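Local coordinates for protein lipolytic enzyme (Clostridium thermocellum, PDB 2VPT) that is the catalytic domain of a cellulosomal family 3 carbohydrate esterase, an acetylxylan esterase that removes acetyl groups from plant xylan, at residues I6-V11 and I42-S47. Sequence-based numbering, arbitrary orientation.
With CA (calcium ion), chain B.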
loop_
_atom_site.group_PDB
_atom_site.type_symbol
_atom_site.label_atom_id
_atom_site.label_comp_id
_atom_site.label_asym_id
_atom_site.label_seq_id
_atom_site.Cartn_x
_atom_site.Cartn_y
_atom_site.Cartn_z
ATOM N N ILE A 6 -16.618 16.506 5.914
ATOM C CA ILE A 6 -16.891 15.222 6.568
ATOM C C ILE A 6 -15.606 14.387 6.592
ATOM O O ILE A 6 -15.051 14.097 5.535
ATOM C CB ILE A 6 -17.972 14.416 5.795
ATOM C CG1 ILE A 6 -19.201 15.280 5.477
ATOM C CG2 ILE A 6 -18.386 13.163 6.583
ATOM C CD1 ILE A 6 -20.250 14.561 4.691
ATOM N N LYS A 7 -15.145 14.018 7.781
ATOM C CA LYS A 7 -13.992 13.121 7.934
ATOM C C LYS A 7 -14.490 11.683 7.917
ATOM O O LYS A 7 -15.321 11.290 8.746
ATOM C CB LYS A 7 -13.245 13.384 9.237
ATOM C CG LYS A 7 -12.493 14.714 9.257
ATOM C CD LYS A 7 -11.745 14.923 10.562
ATOM C CE LYS A 7 -10.842 16.147 10.496
ATOM N NZ LYS A 7 -9.991 16.306 11.717
ATOM N N ILE A 8 -13.997 10.911 6.958
ATOM C CA ILE A 8 -14.388 9.530 6.765
ATOM C C ILE A 8 -13.154 8.653 6.905
ATOM O O ILE A 8 -12.154 8.897 6.241
ATOM C CB ILE A 8 -15.002 9.283 5.373
ATOM C CG1 ILE A 8 -16.224 10.190 5.140
ATOM C CG2 ILE A 8 -15.366 7.803 5.248
ATOM C CD1 ILE A 8 -16.855 10.087 3.749
HETATM N N MSE A 9 -13.215 7.650 7.780
HETATM C CA MSE A 9 -12.113 6.718 7.957
HETATM C C MSE A 9 -12.447 5.382 7.309
HETATM O O MSE A 9 -13.281 4.629 7.826
HETATM C CB MSE A 9 -11.821 6.497 9.430
HETATM C CG MSE A 9 -10.567 5.652 9.642
HETATM SE SE MSE A 9 -10.215 5.278 11.487
HETATM C CE MSE A 9 -9.692 6.318 11.665
ATOM N N PRO A 10 -11.794 5.067 6.181
ATOM C CA PRO A 10 -11.949 3.726 5.605
ATOM C C PRO A 10 -11.128 2.710 6.390
ATOM O O PRO A 10 -9.913 2.830 6.451
ATOM C CB PRO A 10 -11.404 3.886 4.172
ATOM C CG PRO A 10 -11.243 5.354 3.971
ATOM C CD PRO A 10 -10.947 5.917 5.320
ATOM N N VAL A 11 -11.798 1.736 6.993
ATOM C CA VAL A 11 -11.157 0.727 7.836
ATOM C C VAL A 11 -11.381 -0.634 7.181
ATOM O O VAL A 11 -12.511 -1.010 6.889
ATOM C CB VAL A 11 -11.750 0.701 9.255
ATOM C CG1 VAL A 11 -11.113 -0.411 10.073
ATOM C CG2 VAL A 11 -11.562 2.021 9.920
ATOM N N ILE A 42 -14.968 16.148 1.399
ATOM C CA ILE A 42 -14.570 14.892 2.046
ATOM C C ILE A 42 -13.101 14.935 2.431
ATOM O O ILE A 42 -12.249 15.311 1.618
ATOM C CB ILE A 42 -14.804 13.694 1.088
ATOM C CG1 ILE A 42 -16.275 13.611 0.687
ATOM C CG2 ILE A 42 -14.333 12.382 1.721
ATOM C CD1 ILE A 42 -17.263 13.490 1.840
ATOM N N ASP A 43 -12.819 14.543 3.663
ATOM C CA ASP A 43 -11.465 14.301 4.138
ATOM C C ASP A 43 -11.392 12.825 4.547
ATOM O O ASP A 43 -11.939 12.421 5.569
ATOM C CB ASP A 43 -11.164 15.218 5.327
ATOM C CG ASP A 43 -9.735 15.130 5.814
ATOM O OD1 ASP A 43 -8.893 14.451 5.175
ATOM O OD2 ASP A 43 -9.456 15.750 6.869
ATOM N N PHE A 44 -10.750 12.007 3.718
ATOM C CA PHE A 44 -10.435 10.648 4.126
ATOM C C PHE A 44 -9.352 10.735 5.181
ATOM O O PHE A 44 -8.361 11.444 5.002
ATOM C CB PHE A 44 -9.956 9.793 2.953
ATOM C CG PHE A 44 -11.054 9.248 2.061
ATOM C CD1 PHE A 44 -12.229 8.723 2.587
ATOM C CD2 PHE A 44 -10.867 9.168 0.684
ATOM C CE1 PHE A 44 -13.193 8.194 1.749
ATOM C CE2 PHE A 44 -11.827 8.614 -0.146
ATOM C CZ PHE A 44 -12.996 8.137 0.381
ATOM N N VAL A 45 -9.528 10.031 6.292
ATOM C CA VAL A 45 -8.566 10.044 7.365
ATOM C C VAL A 45 -8.067 8.650 7.733
ATOM O O VAL A 45 -8.759 7.648 7.560
ATOM C CB VAL A 45 -9.139 10.780 8.619
ATOM C CG1 VAL A 45 -9.499 12.232 8.290
ATOM C CG2 VAL A 45 -10.345 10.044 9.213
ATOM N N GLY A 46 -6.862 8.613 8.275
ATOM C CA GLY A 46 -6.193 7.369 8.637
ATOM C C GLY A 46 -4.695 7.534 8.489
ATOM O O GLY A 46 -4.238 8.480 7.836
ATOM N N SER A 47 -3.906 6.667 9.108
ATOM C CA SER A 47 -2.460 6.855 9.050
ATOM C C SER A 47 -1.813 6.223 7.822
ATOM O O SER A 47 -0.729 6.656 7.409
ATOM C CB SER A 47 -1.766 6.407 10.338
ATOM O OG SER A 47 -2.198 7.216 11.420
HETATM CA CA CA B . -7.121 13.206 4.265
HETATM O O HOH W 1 -5.922 14.942 3.302
HETATM O O HOH W 2 -6.157 13.618 6.420
#
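I6, K7 and I8 pair in parallel with I42, D43 and F44, the short strand axes coming within 4.7 Å at 32°. Three backbone hydrogen bonds define the register: D43 N donates to I6 O, almost linearly at 179°, I8 N to D43 O, and V45 N to I8 O at 2.9 Å. The series stops at P10, whose ring nitrogen has no hydrogen to offer V45 O. Buried V45 O has no hydrogen-bond partner in the model; across the strands it faces C-H groups of M9 and P10, among them M9 CA in a CA-H...O contact, P10 CD, and selenomethionine M9 CG, 3.4 Å from V45 O.

On the face carrying K7 and D43, the extended lysine runs beside the aspartate, K7 CE lying 3.9 Å from D43 OD2. K7 NZ stays 4.9 Å from D43 OD2, too far for a salt bridge, though the opposite charges may still attract weakly while calcium holds OD1. D43 CG stands anti to the backbone N (chi1 -175°), and OD1 beyond it binds calcium. F44 O binds calcium as well, 2.3 Å from the ion; D57, D59 and two waters also bind it, tying this strand end to the 57-59 region. V45 CG1 packs across the K7 chain, while V45 CG2 meets M9 CB.

On the face of I6, I8, I42 and F44, I8 CD1 touches I42 CD1 at 3.9 Å, and I8 CB lies beside F44 CD1. Around the F44 ring, P10 CG comes obliquely to within 3.8 Å of F44 CD1, and I8 O sits at the edge.

The contact joins two parallel strands of the central sheet of an SGNH-hydrolase (GDSL-family) alpha/beta fold. Strand 86-90 flanks the other edge of strand 5-12; helix 68-82 covers M9 and V45, whereas helix 28-37 packs against P10, I42 and F44.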